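Local coordinates for protein macrophomate synthase intermolecular Diels-Alderase (Macrophoma commelinae, PDB 1IZC) that is a TIM-barrel enzyme of the HpcH/HpaI aldolase/citrate lyase family that forms a six-chain assembly and binds magnesium and pyruvic acid, at residues 190-193 against 194-198; 127-130 against 131-135; 276-279 against 280-284; 77-80 against 81-85. The protein carries 1 engineered substitution. One frame throughout, in Å; residues are numbered along the deposited sequence.

Contact 1: residues 190-193 against 194-198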
ATOM      1  N   VAL A 190       3.964   7.899  39.245  1.00 14.62           N
ATOM      2  CA  VAL A 190       4.095   9.118  40.025  1.00 16.42           C
ATOM      3  C   VAL A 190       4.737   8.796  41.375  1.00 18.35           C
ATOM      4  O   VAL A 190       5.598   9.532  41.861  1.00 16.39           O
ATOM      5  CB  VAL A 190       2.710   9.771  40.224  1.00 15.72           C
ATOM      6  CG1 VAL A 190       2.777  10.858  41.305  1.00 19.77           C
ATOM      7  CG2 VAL A 190       2.244  10.380  38.902  1.00 15.06           C
ATOM      8  N   GLU A 191       4.343   7.677  41.968  1.00 17.43           N
ATOM      9  CA  GLU A 191       4.896   7.298  43.260  1.00 20.89           C
ATOM     10  C   GLU A 191       6.402   7.037  43.200  1.00 20.09           C
ATOM     11  O   GLU A 191       7.110   7.195  44.201  1.00 19.17           O
ATOM     12  CB  GLU A 191       4.158   6.068  43.806  1.00 23.34           C
ATOM     13  CG  GLU A 191       2.655   6.304  43.949  1.00 33.60           C
ATOM     14  CD  GLU A 191       1.892   5.151  44.593  1.00 41.27           C
ATOM     15  OE1 GLU A 191       2.050   3.989  44.150  1.00 40.90           O
ATOM     16  OE2 GLU A 191       1.112   5.421  45.535  1.00 39.71           O
ATOM     17  N   ASN A 192       6.903   6.669  42.024  1.00 17.51           N
ATOM     18  CA  ASN A 192       8.324   6.373  41.874  1.00 15.15           C
ATOM     19  C   ASN A 192       9.038   7.398  40.979  1.00 13.73           C
ATOM     20  O   ASN A 192      10.142   7.141  40.502  1.00 13.60           O
ATOM     21  CB  ASN A 192       8.467   4.956  41.294  1.00 14.97           C
ATOM     22  CG  ASN A 192       9.877   4.402  41.410  1.00 19.18           C
ATOM     23  OD1 ASN A 192      10.594   4.676  42.377  1.00 19.21           O
ATOM     24  ND2 ASN A 192      10.277   3.598  40.428  1.00 18.15           N
ATOM     25  N   VAL A 193       8.432   8.565  40.778  1.00 11.77           N
ATOM     26  CA  VAL A 193       9.032   9.563  39.885  1.00 12.79           C
ATOM     27  C   VAL A 193      10.367  10.131  40.361  1.00 14.45           C
ATOM     28  O   VAL A 193      11.211  10.507  39.549  1.00 14.36           O
ATOM     29  CB  VAL A 193       8.042  10.728  39.583  1.00 11.70           C
ATOM     30  CG1 VAL A 193       7.867  11.620  40.808  1.00 14.65           C
ATOM     31  CG2 VAL A 193       8.549  11.548  38.404  1.00 12.92           C
ATOM     32  N   ASP A 194      10.582  10.201  41.670  1.00 12.99           N
ATOM     33  CA  ASP A 194      11.856  10.723  42.137  1.00 14.35           C
ATOM     34  C   ASP A 194      13.007   9.871  41.620  1.00 14.37           C
ATOM     35  O   ASP A 194      14.032  10.402  41.191  1.00 15.42           O
ATOM     36  CB  ASP A 194      11.898  10.786  43.670  1.00 15.58           C
ATOM     37  CG  ASP A 194      10.892  11.767  44.232  1.00 19.27           C
ATOM     38  OD1 ASP A 194      10.634  12.791  43.567  1.00 19.65           O
ATOM     39  OD2 ASP A 194      10.364  11.525  45.338  1.00 25.09           O
ATOM     40  N   ALA A 195      12.841   8.551  41.652  1.00 13.06           N
ATOM     41  CA  ALA A 195      13.885   7.649  41.189  1.00 12.80           C
ATOM     42  C   ALA A 195      14.055   7.708  39.670  1.00 14.96           C
ATOM     43  O   ALA A 195      15.171   7.698  39.156  1.00 13.43           O
ATOM     44  CB  ALA A 195      13.566   6.225  41.614  1.00 13.98           C
ATOM     45  N   ILE A 196      12.944   7.771  38.951  1.00 12.85           N
ATOM     46  CA  ILE A 196      13.022   7.806  37.500  1.00 11.89           C
ATOM     47  C   ILE A 196      13.684   9.102  37.030  1.00 11.82           C
ATOM     48  O   ILE A 196      14.542   9.084  36.145  1.00 12.66           O
ATOM     49  CB  ILE A 196      11.609   7.666  36.876  1.00 11.89           C
ATOM     50  CG1 ILE A 196      11.019   6.297  37.248  1.00 14.36           C
ATOM     51  CG2 ILE A 196      11.698   7.806  35.347  1.00 11.70           C
ATOM     52  CD1 ILE A 196       9.523   6.166  36.977  1.00 17.72           C
ATOM     53  N   ALA A 197      13.307  10.215  37.653  1.00 11.21           N
ATOM     54  CA  ALA A 197      13.840  11.526  37.287  1.00 12.71           C
ATOM     55  C   ALA A 197      15.335  11.653  37.535  1.00 10.70           C
ATOM     56  O   ALA A 197      16.018  12.436  36.866  1.00 11.65           O
ATOM     57  CB  ALA A 197      13.097  12.618  38.057  1.00 12.66           C
ATOM     58  N   ALA A 198      15.833  10.875  38.490  1.00 12.00           N
ATOM     59  CA  ALA A 198      17.247  10.903  38.861  1.00 13.01           C
ATOM     60  C   ALA A 198      18.158  10.035  37.993  1.00 14.98           C
ATOM     61  O   ALA A 198      19.381  10.041  38.171  1.00 13.44           O
ATOM     62  CB  ALA A 198      17.402  10.489  40.337  1.00 12.00           C
TER
HETATM   63  O   HOH W   1       9.229   9.135  44.169  1.00 20.46           O
HETATM   64  O   HOH W   2      11.062   7.329  43.663  1.00 19.73           O
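N192 and V193 meet A195, I196 and A197 where the short helix 187-191 ends and helix 193-197 begins, in the link between two neighbouring barrel strands. The break falls at N192, which leaves helical angles (phi -113°) and is also the N-cap residue of the second helix. The new helix then starts with I196 N bonded to N192 O at 3.3 Å, nearly straight at 162° and in the carbonyl plane, followed by A197 N to V193 O at 2.8 Å.

The N192 side chain forms no direct cap. With CG anti to the backbone N (chi1 -166°), its OD1 comes to 3.4 Å from the methyl CB of A195, and a water bridges the two residues: it donates to N192 OD1 at 3.0 Å and accepts from A195 N at 2.9 Å. A second water spans the joint, donating to E191 O at 2.9 Å and accepting from D194 N at 3.0 Å. First-turn amides are thus satisfied although the chain bends.

The two ends of the N192 amide have different partners: OD1 the water, ND2 the E127 O that follows strand 120-123 in the preceding barrel unit. D194 is turned to helix 230-245, where its OD1 forms a salt bridge with R245; a carboxylate suits a place beside that arginine. V193 packs on K238 of this flanking helix, A197 touches its A242 and also L205 of strand 205-207, and I196 turns to P182 and I184 of strand 179-184. Such a helix-to-helix joint, bridged by water, forms part of the outer helical layer of this TIM barrel, in the connection from strand 179-184 to strand 205-207.

Contact 2: residues 127-130 against 131-135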
ATOM      1  N   GLU A 127       7.262   2.972  35.004  1.00  9.64           N
ATOM      2  CA  GLU A 127       7.035   2.883  36.448  1.00 11.18           C
ATOM      3  C   GLU A 127       8.291   2.500  37.230  1.00 14.25           C
ATOM      4  O   GLU A 127       8.335   2.675  38.455  1.00 15.35           O
ATOM      5  CB  GLU A 127       5.912   1.878  36.743  1.00 12.62           C
ATOM      6  CG  GLU A 127       4.593   2.251  36.080  1.00 14.72           C
ATOM      7  CD  GLU A 127       3.449   1.335  36.453  1.00 19.27           C
ATOM      8  OE1 GLU A 127       3.697   0.141  36.718  1.00 19.78           O
ATOM      9  OE2 GLU A 127       2.300   1.812  36.466  1.00 15.19           O
ATOM     10  N   THR A 128       9.303   1.987  36.531  1.00 13.18           N
ATOM     11  CA  THR A 128      10.545   1.576  37.187  1.00 15.34           C
ATOM     12  C   THR A 128      11.794   1.975  36.414  1.00 15.01           C
ATOM     13  O   THR A 128      11.771   2.154  35.193  1.00 11.81           O
ATOM     14  CB  THR A 128      10.618   0.035  37.398  1.00 16.44           C
ATOM     15  OG1 THR A 128      10.815  -0.618  36.137  1.00 16.32           O
ATOM     16  CG2 THR A 128       9.347  -0.496  38.041  1.00 15.09           C
ATOM     17  N   VAL A 129      12.902   2.096  37.136  1.00 15.61           N
ATOM     18  CA  VAL A 129      14.155   2.446  36.499  1.00 14.33           C
ATOM     19  C   VAL A 129      14.570   1.284  35.592  1.00 13.27           C
ATOM     20  O   VAL A 129      15.193   1.494  34.550  1.00 13.97           O
ATOM     21  CB  VAL A 129      15.245   2.725  37.568  1.00 19.72           C
ATOM     22  CG1 VAL A 129      16.587   2.882  36.904  1.00 27.83           C
ATOM     23  CG2 VAL A 129      14.899   3.988  38.344  1.00 14.63           C
ATOM     24  N   GLU A 130      14.213   0.060  35.975  1.00 15.11           N
ATOM     25  CA  GLU A 130      14.562  -1.107  35.162  1.00 14.23           C
ATOM     26  C   GLU A 130      13.918  -1.048  33.778  1.00 14.70           C
ATOM     27  O   GLU A 130      14.538  -1.441  32.785  1.00 17.11           O
ATOM     28  CB  GLU A 130      14.129  -2.415  35.843  1.00 19.17           C
ATOM     29  CG  GLU A 130      14.909  -2.793  37.110  1.00 23.66           C
ATOM     30  CD  GLU A 130      14.585  -1.919  38.320  1.00 26.95           C
ATOM     31  OE1 GLU A 130      13.502  -1.303  38.360  1.00 19.80           O
ATOM     32  OE2 GLU A 130      15.417  -1.863  39.256  1.00 30.71           O
ATOM     33  N   GLU A 131      12.680  -0.573  33.703  1.00 13.60           N
ATOM     34  CA  GLU A 131      12.010  -0.490  32.399  1.00 13.14           C
ATOM     35  C   GLU A 131      12.762   0.469  31.485  1.00 13.44           C
ATOM     36  O   GLU A 131      12.881   0.235  30.283  1.00 12.72           O
ATOM     37  CB  GLU A 131      10.565  -0.004  32.552  1.00 14.77           C
ATOM     38  CG  GLU A 131       9.693  -0.975  33.326  1.00 19.26           C
ATOM     39  CD  GLU A 131       8.311  -0.436  33.605  1.00 25.62           C
ATOM     40  OE1 GLU A 131       8.172   0.778  33.844  1.00 22.04           O
ATOM     41  OE2 GLU A 131       7.358  -1.241  33.599  1.00 30.65           O
ATOM     42  N   VAL A 132      13.261   1.558  32.062  1.00 12.14           N
ATOM     43  CA  VAL A 132      13.997   2.532  31.275  1.00 13.80           C
ATOM     44  C   VAL A 132      15.333   1.943  30.826  1.00 12.15           C
ATOM     45  O   VAL A 132      15.759   2.148  29.693  1.00 13.68           O
ATOM     46  CB  VAL A 132      14.240   3.828  32.081  1.00 11.54           C
ATOM     47  CG1 VAL A 132      15.040   4.817  31.244  1.00 12.21           C
ATOM     48  CG2 VAL A 132      12.901   4.439  32.494  1.00 10.68           C
ATOM     49  N   ARG A 133      15.999   1.199  31.700  1.00 13.48           N
ATOM     50  CA  ARG A 133      17.277   0.622  31.314  1.00 15.45           C
ATOM     51  C   ARG A 133      17.157  -0.428  30.212  1.00 14.21           C
ATOM     52  O   ARG A 133      18.118  -0.678  29.487  1.00 15.83           O
ATOM     53  CB  ARG A 133      18.016   0.092  32.549  1.00 13.91           C
ATOM     54  CG  ARG A 133      18.380   1.265  33.453  1.00 18.98           C
ATOM     55  CD  ARG A 133      19.448   1.004  34.495  1.00 26.00           C
ATOM     56  NE  ARG A 133      19.882   2.305  35.001  1.00 31.48           N
ATOM     57  CZ  ARG A 133      19.715   2.737  36.248  1.00 33.20           C
ATOM     58  NH1 ARG A 133      19.133   1.959  37.154  1.00 29.50           N
ATOM     59  NH2 ARG A 133      20.078   3.976  36.568  1.00 25.72           N
ATOM     60  N   GLU A 134      15.980  -1.030  30.066  1.00 15.14           N
ATOM     61  CA  GLU A 134      15.793  -1.994  28.989  1.00 14.92           C
ATOM     62  C   GLU A 134      15.819  -1.218  27.676  1.00 13.66           C
ATOM     63  O   GLU A 134      16.312  -1.715  26.659  1.00 12.76           O
ATOM     64  CB  GLU A 134      14.472  -2.748  29.145  1.00 19.10           C
ATOM     65  CG  GLU A 134      14.533  -3.825  30.215  1.00 24.25           C
ATOM     66  CD  GLU A 134      15.693  -4.797  29.996  1.00 31.54           C
ATOM     67  OE1 GLU A 134      15.739  -5.458  28.931  1.00 26.82           O
ATOM     68  OE2 GLU A 134      16.563  -4.894  30.888  1.00 33.75           O
ATOM     69  N   PHE A 135      15.300   0.010  27.694  1.00 13.45           N
ATOM     70  CA  PHE A 135      15.327   0.823  26.482  1.00 13.60           C
ATOM     71  C   PHE A 135      16.739   1.321  26.221  1.00 12.44           C
ATOM     72  O   PHE A 135      17.172   1.418  25.077  1.00 13.75           O
ATOM     73  CB  PHE A 135      14.360   2.018  26.566  1.00 12.95           C
ATOM     74  CG  PHE A 135      12.975   1.696  26.077  1.00 12.63           C
ATOM     75  CD1 PHE A 135      12.054   1.062  26.914  1.00 11.51           C
ATOM     76  CD2 PHE A 135      12.621   1.945  24.755  1.00 15.70           C
ATOM     77  CE1 PHE A 135      10.802   0.672  26.435  1.00  9.75           C
ATOM     78  CE2 PHE A 135      11.364   1.558  24.265  1.00 14.50           C
ATOM     79  CZ  PHE A 135      10.461   0.922  25.099  1.00 12.39           C
TER
HETATM   80  O   HOH W   3      16.579  -3.220  32.997  1.00 25.87           O
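T128 and E131 form a capping box at the start of helix 129-139, and E127 N adds a further hydrogen bond to E131. T128, the N-cap, accepts from E131 N through OG1 at 3.1 Å; its chi1 of 71° sets OG1 between the backbone N and the carbonyl carbon, where it faces the first turn. E131 returns the bond with OE1, which accepts from T128 N at 3.2 Å, from above the carboxylate plane. The same oxygen is met nearly end-on by E127 N at 2.6 Å, with a straight N-H angle of 167°. Two donors therefore grip one carboxylate oxygen.

Among the charged groups, E131 OE2 forms a salt bridge to K104, and R133 NE pairs with E201. The helix start and K104 would probably both favour an ionised E131.

Ordinary helical bonds follow, R133 N to V129 O at 3.0 Å and E134 N to E130 O at 3.1 Å. Water adds a further link on the outer surface, donating to E130 O and to E134 OE2, which also pairs with K137.

Of the apolar side chains, V132, a small branched residue fit for a buried position, packs on V126 and M199. The helix thus follows strand 120-123 on the outside of the barrel, beside the loop that leaves helix 193-197, and E127 OE2 reaches S186 after strand 179-184.

Contact 3: residues 276-279 against 280-284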
ATOM      1  N   ASP A 276      -2.145  16.925  14.801  1.00  9.58           N
ATOM      2  CA  ASP A 276      -2.784  16.827  13.507  1.00  9.49           C
ATOM      3  C   ASP A 276      -4.221  16.337  13.501  1.00 11.74           C
ATOM      4  O   ASP A 276      -5.074  16.979  12.880  1.00  9.29           O
ATOM      5  CB  ASP A 276      -1.896  16.065  12.490  1.00  9.40           C
ATOM      6  CG  ASP A 276      -1.625  14.614  12.858  1.00  8.49           C
ATOM      7  OD1 ASP A 276      -2.016  14.139  13.943  1.00  9.85           O
ATOM      8  OD2 ASP A 276      -1.005  13.944  12.010  1.00 10.72           O
ATOM      9  N   VAL A 277      -4.533  15.263  14.222  1.00  7.83           N
ATOM     10  CA  VAL A 277      -5.907  14.761  14.200  1.00 10.45           C
ATOM     11  C   VAL A 277      -6.924  15.720  14.823  1.00 11.41           C
ATOM     12  O   VAL A 277      -7.915  16.108  14.184  1.00 10.07           O
ATOM     13  CB  VAL A 277      -6.014  13.392  14.909  1.00 10.82           C
ATOM     14  CG1 VAL A 277      -7.463  12.927  14.935  1.00 12.68           C
ATOM     15  CG2 VAL A 277      -5.158  12.372  14.174  1.00 14.19           C
ATOM     16  N   TRP A 278      -6.688  16.113  16.072  1.00  9.63           N
ATOM     17  CA  TRP A 278      -7.623  17.018  16.720  1.00  9.92           C
ATOM     18  C   TRP A 278      -7.623  18.393  16.083  1.00 10.36           C
ATOM     19  O   TRP A 278      -8.671  19.030  15.998  1.00  9.92           O
ATOM     20  CB  TRP A 278      -7.295  17.157  18.213  1.00  7.91           C
ATOM     21  CG  TRP A 278      -7.643  15.947  19.015  1.00 12.64           C
ATOM     22  CD1 TRP A 278      -8.154  14.768  18.551  1.00 11.92           C
ATOM     23  CD2 TRP A 278      -7.516  15.798  20.435  1.00 17.40           C
ATOM     24  NE1 TRP A 278      -8.353  13.893  19.594  1.00 13.48           N
ATOM     25  CE2 TRP A 278      -7.968  14.500  20.761  1.00 15.94           C
ATOM     26  CE3 TRP A 278      -7.065  16.637  21.463  1.00 18.59           C
ATOM     27  CZ2 TRP A 278      -7.980  14.018  22.073  1.00 18.13           C
ATOM     28  CZ3 TRP A 278      -7.077  16.159  22.767  1.00 22.99           C
ATOM     29  CH2 TRP A 278      -7.532  14.860  23.060  1.00 21.44           C
ATOM     30  N   GLY A 279      -6.450  18.849  15.646  1.00  8.38           N
ATOM     31  CA  GLY A 279      -6.337  20.165  15.034  1.00 10.75           C
ATOM     32  C   GLY A 279      -7.160  20.278  13.758  1.00  9.02           C
ATOM     33  O   GLY A 279      -7.926  21.230  13.573  1.00 10.93           O
ATOM     34  N   LEU A 280      -6.995  19.305  12.869  1.00  9.61           N
ATOM     35  CA  LEU A 280      -7.742  19.308  11.615  1.00  9.04           C
ATOM     36  C   LEU A 280      -9.234  19.162  11.903  1.00  9.15           C
ATOM     37  O   LEU A 280     -10.054  19.865  11.312  1.00  9.92           O
ATOM     38  CB  LEU A 280      -7.277  18.162  10.715  1.00  8.79           C
ATOM     39  CG  LEU A 280      -7.989  17.977   9.364  1.00  9.84           C
ATOM     40  CD1 LEU A 280      -7.794  19.193   8.485  1.00 10.90           C
ATOM     41  CD2 LEU A 280      -7.421  16.740   8.673  1.00 11.02           C
ATOM     42  N   SER A 281      -9.581  18.252  12.807  1.00  7.96           N
ATOM     43  CA  SER A 281     -10.987  18.027  13.154  1.00  8.74           C
ATOM     44  C   SER A 281     -11.658  19.321  13.641  1.00 10.31           C
ATOM     45  O   SER A 281     -12.722  19.720  13.145  1.00  9.26           O
ATOM     46  CB  SER A 281     -11.084  16.941  14.226  1.00  9.45           C
ATOM     47  OG  SER A 281     -12.426  16.687  14.590  1.00 11.54           O
ATOM     48  N   ARG A 282     -11.028  19.986  14.608  1.00 10.18           N
ATOM     49  CA  ARG A 282     -11.584  21.220  15.167  1.00 10.22           C
ATOM     50  C   ARG A 282     -11.635  22.355  14.154  1.00 11.15           C
ATOM     51  O   ARG A 282     -12.587  23.145  14.141  1.00 11.62           O
ATOM     52  CB  ARG A 282     -10.776  21.649  16.402  1.00 11.75           C
ATOM     53  CG  ARG A 282     -10.811  20.602  17.505  1.00 19.83           C
ATOM     54  CD  ARG A 282      -9.864  20.929  18.665  1.00 20.94           C
ATOM     55  NE  ARG A 282      -9.956  19.924  19.723  1.00 21.89           N
ATOM     56  CZ  ARG A 282      -9.310  19.987  20.885  1.00 31.08           C
ATOM     57  NH1 ARG A 282      -8.512  21.011  21.154  1.00 35.51           N
ATOM     58  NH2 ARG A 282      -9.473  19.029  21.788  1.00 33.36           N
ATOM     59  N   LEU A 283     -10.616  22.447  13.305  1.00  8.43           N
ATOM     60  CA  LEU A 283     -10.583  23.490  12.293  1.00  9.50           C
ATOM     61  C   LEU A 283     -11.773  23.346  11.343  1.00 11.91           C
ATOM     62  O   LEU A 283     -12.496  24.312  11.076  1.00 10.33           O
ATOM     63  CB  LEU A 283      -9.283  23.406  11.491  1.00  8.11           C
ATOM     64  CG  LEU A 283      -9.182  24.381  10.317  1.00 11.93           C
ATOM     65  CD1 LEU A 283      -9.039  25.802  10.846  1.00 14.38           C
ATOM     66  CD2 LEU A 283      -7.996  24.016   9.452  1.00 13.92           C
ATOM     67  N   VAL A 284     -11.976  22.134  10.837  1.00  9.45           N
ATOM     68  CA  VAL A 284     -13.065  21.892   9.902  1.00  9.80           C
ATOM     69  C   VAL A 284     -14.432  22.001  10.581  1.00 11.54           C
ATOM     70  O   VAL A 284     -15.333  22.674  10.072  1.00  8.56           O
ATOM     71  CB  VAL A 284     -12.906  20.507   9.218  1.00  8.59           C
ATOM     72  CG1 VAL A 284     -14.094  20.226   8.303  1.00  8.59           C
ATOM     73  CG2 VAL A 284     -11.617  20.486   8.391  1.00  7.46           C
TER
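From D276 to V284 the chain forms the regular opening turns of helix 276-295, the last helix of the TIM barrel, which leaves strand 271-275 at once. Four bonds join its turns: L280 N to D276 O at 3.0 Å, S281 N to V277 O at 3.0 Å, R282 N to W278 O at 2.9 Å and L283 N to G279 O at 3.0 Å. Each donor lies somewhat out of its carbonyl plane.

D276, with two acceptor oxygens, suits a place beside residues 48-50: OD1 accepts from G49 N, and OD2 from I50 N and H48 ND1, tying the helix to the end of strand 43-48. On the side turned to a second subunit, L280 rests on L59 and V284 on T62 of that subunit. L283 packs on G279 of the second subunit, where the absence of a side chain leaves the backbone accessible, consistent with the exchange of this last helix between subunits known in the family. S281 OG bonds to S155 OG of a third subunit.

The main side-chain meeting is W278 with R282, one turn on. Similar first torsions (-73° and -61°) send the two chains along the helix surface in the same direction, and R282 stays extended to NE. Indole and guanidinium planes are 20° apart. W278 CB lies over one guanidinium face, displaced toward its rim. The polar edge of the indole turns to the same third subunit, where NE1 donates to F154 O, while at the other end of the ring R282 NH2 comes obliquely to 3.4 Å from W278 CE3.

Contact 4: residues 77-80 against 81-85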
ATOM      1  N   ASN A  77       2.253   1.602   9.807  1.00 10.07           N
ATOM      2  CA  ASN A  77       2.847   0.300   9.499  1.00 10.28           C
ATOM      3  C   ASN A  77       4.354   0.538   9.602  1.00  9.55           C
ATOM      4  O   ASN A  77       4.809   1.681   9.652  1.00  9.46           O
ATOM      5  CB  ASN A  77       2.531  -0.152   8.072  1.00  7.12           C
ATOM      6  CG  ASN A  77       1.096  -0.594   7.901  1.00  9.19           C
ATOM      7  OD1 ASN A  77       0.446  -1.010   8.860  1.00  9.25           O
ATOM      8  ND2 ASN A  77       0.600  -0.532   6.661  1.00  8.66           N
ATOM      9  N   ARG A  78       5.129  -0.537   9.587  1.00  7.20           N
ATOM     10  CA  ARG A  78       6.567  -0.422   9.710  1.00  7.71           C
ATOM     11  C   ARG A  78       7.232   0.436   8.635  1.00  8.38           C
ATOM     12  O   ARG A  78       7.956   1.380   8.951  1.00  8.09           O
ATOM     13  CB  ARG A  78       7.198  -1.811   9.709  1.00  9.88           C
ATOM     14  CG  ARG A  78       8.694  -1.771  10.027  1.00  8.04           C
ATOM     15  CD  ARG A  78       9.279  -3.167  10.064  1.00  8.52           C
ATOM     16  NE  ARG A  78      10.671  -3.145  10.511  1.00  7.71           N
ATOM     17  CZ  ARG A  78      11.414  -4.237  10.662  1.00  9.88           C
ATOM     18  NH1 ARG A  78      10.895  -5.427  10.389  1.00 10.02           N
ATOM     19  NH2 ARG A  78      12.662  -4.141  11.119  1.00  8.99           N
ATOM     20  N   LEU A  79       6.992   0.108   7.369  1.00  7.19           N
ATOM     21  CA  LEU A  79       7.617   0.858   6.291  1.00  9.17           C
ATOM     22  C   LEU A  79       7.128   2.300   6.278  1.00  8.60           C
ATOM     23  O   LEU A  79       7.912   3.221   6.039  1.00  9.13           O
ATOM     24  CB  LEU A  79       7.347   0.181   4.940  1.00  8.95           C
ATOM     25  CG  LEU A  79       7.959   0.885   3.716  1.00 10.88           C
ATOM     26  CD1 LEU A  79       9.447   1.090   3.919  1.00 15.20           C
ATOM     27  CD2 LEU A  79       7.699   0.038   2.467  1.00 12.87           C
ATOM     28  N   GLU A  80       5.840   2.493   6.543  1.00  8.59           N
ATOM     29  CA  GLU A  80       5.269   3.838   6.563  1.00 11.14           C
ATOM     30  C   GLU A  80       5.853   4.696   7.695  1.00  7.50           C
ATOM     31  O   GLU A  80       6.012   5.904   7.532  1.00  8.27           O
ATOM     32  CB  GLU A  80       3.744   3.752   6.657  1.00 10.58           C
ATOM     33  CG  GLU A  80       3.033   3.382   5.320  1.00 19.69           C
ATOM     34  CD  GLU A  80       3.380   1.996   4.746  1.00 28.37           C
ATOM     35  OE1 GLU A  80       3.728   1.069   5.503  1.00 18.74           O
ATOM     36  OE2 GLU A  80       3.278   1.824   3.509  1.00 35.35           O
ATOM     37  N   LEU A  81       6.168   4.074   8.834  1.00  7.96           N
ATOM     38  CA  LEU A  81       6.790   4.784   9.960  1.00  6.76           C
ATOM     39  C   LEU A  81       8.175   5.254   9.498  1.00  6.54           C
ATOM     40  O   LEU A  81       8.573   6.404   9.702  1.00  7.14           O
ATOM     41  CB  LEU A  81       6.954   3.851  11.165  1.00  5.60           C
ATOM     42  CG  LEU A  81       7.812   4.399  12.318  1.00  8.70           C
ATOM     43  CD1 LEU A  81       7.233   5.737  12.834  1.00 10.31           C
ATOM     44  CD2 LEU A  81       7.841   3.368  13.447  1.00  8.78           C
ATOM     45  N   HIS A  82       8.916   4.332   8.901  1.00  7.92           N
ATOM     46  CA  HIS A  82      10.246   4.623   8.364  1.00  7.44           C
ATOM     47  C   HIS A  82      10.155   5.787   7.373  1.00  8.10           C
ATOM     48  O   HIS A  82      10.946   6.729   7.438  1.00  7.23           O
ATOM     49  CB  HIS A  82      10.792   3.348   7.689  1.00  7.21           C
ATOM     50  CG  HIS A  82      11.958   3.562   6.764  1.00  7.57           C
ATOM     51  ND1 HIS A  82      11.799   3.866   5.429  1.00 10.94           N
ATOM     52  CD2 HIS A  82      13.293   3.414   6.958  1.00 11.04           C
ATOM     53  CE1 HIS A  82      12.982   3.892   4.838  1.00 12.41           C
ATOM     54  NE2 HIS A  82      13.906   3.619   5.743  1.00 12.71           N
ATOM     55  N   ASP A  83       9.178   5.738   6.473  1.00  6.03           N
ATOM     56  CA  ASP A  83       9.040   6.798   5.481  1.00  8.63           C
ATOM     57  C   ASP A  83       8.616   8.124   6.091  1.00  7.01           C
ATOM     58  O   ASP A  83       9.027   9.182   5.608  1.00  6.13           O
ATOM     59  CB  ASP A  83       8.032   6.397   4.390  1.00  8.16           C
ATOM     60  CG  ASP A  83       8.566   5.301   3.460  1.00 11.89           C
ATOM     61  OD1 ASP A  83       9.765   4.981   3.513  1.00 11.72           O
ATOM     62  OD2 ASP A  83       7.776   4.770   2.652  1.00 15.36           O
ATOM     63  N   ALA A  84       7.805   8.082   7.148  1.00  6.92           N
ATOM     64  CA  ALA A  84       7.345   9.311   7.783  1.00  7.02           C
ATOM     65  C   ALA A  84       8.527   9.989   8.480  1.00  6.81           C
ATOM     66  O   ALA A  84       8.693  11.209   8.417  1.00  7.27           O
ATOM     67  CB  ALA A  84       6.229   9.000   8.809  1.00  7.33           C
ATOM     68  N   ILE A  85       9.368   9.194   9.126  1.00  5.10           N
ATOM     69  CA  ILE A  85      10.518   9.768   9.821  1.00  5.54           C
ATOM     70  C   ILE A  85      11.453  10.416   8.791  1.00  6.76           C
ATOM     71  O   ILE A  85      11.907  11.552   8.981  1.00  6.91           O
ATOM     72  CB  ILE A  85      11.244   8.693  10.648  1.00  6.53           C
ATOM     73  CG1 ILE A  85      10.311   8.231  11.782  1.00  5.12           C
ATOM     74  CG2 ILE A  85      12.549   9.272  11.245  1.00  6.37           C
ATOM     75  CD1 ILE A  85      10.821   7.001  12.563  1.00  9.02           C
TER
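L79 meets H82 and D83 because its CG lies opposite the backbone N (chi1 180°) and its chi2 of 54° swings CD1 forward, to 3.9 Å from both H82 ND1 and D83 OD1. H82 CG is likewise anti to the backbone N (chi1 164°), which holds the ring beside the helix, and the methyl comes to it obliquely. ND1 donates to D83 OD1 at 3.0 Å, in the ring plane but on the anti side of the carboxylate and somewhat above it. This bond fixes the ring's rotation, and OD1 is gripped a second time by K57 of a fifth subunit.

Backbone bonds support the turn, among them D83 N to L79 O at 2.9 Å and A84 N to E80 O at 2.8 Å. N77 stands at the N-cap without capping its own helix; its OD1 instead accepts from L79 N of a third subunit, while E80 OE1 accepts from N77 ND2 of a fourth. An amide suits this exchange, having both a donor and an acceptor. L81 and I85 turn to I69 of strand 66-70, in a helix typical of the beta-alpha-beta unit 66-70, 78-91, 97-101 of a TIM barrel.

In the fold
Along the chain the contacts come in the order 4, 2, 1, 3, strictly in series: none nests in or crosses another, and each closes only a helical turn. Contact 4 opens the helix after the second barrel strand, contact 2 the helix after the fourth, contact 1 joins two short helices after the fifth, and contact 3 starts the helix after the eighth. Contacts 1 and 2 touch, with I196 CD1 packing on the backbone of E127, so adjacent barrel units are tied together there. Contacts 3 and 4 lie about 22 Å apart between centres and reach other subunits, whereas 1 and 2 touch none. Contacts 4 and 1 lie on opposite sides of the chain's centre, as do contacts 3 and 2.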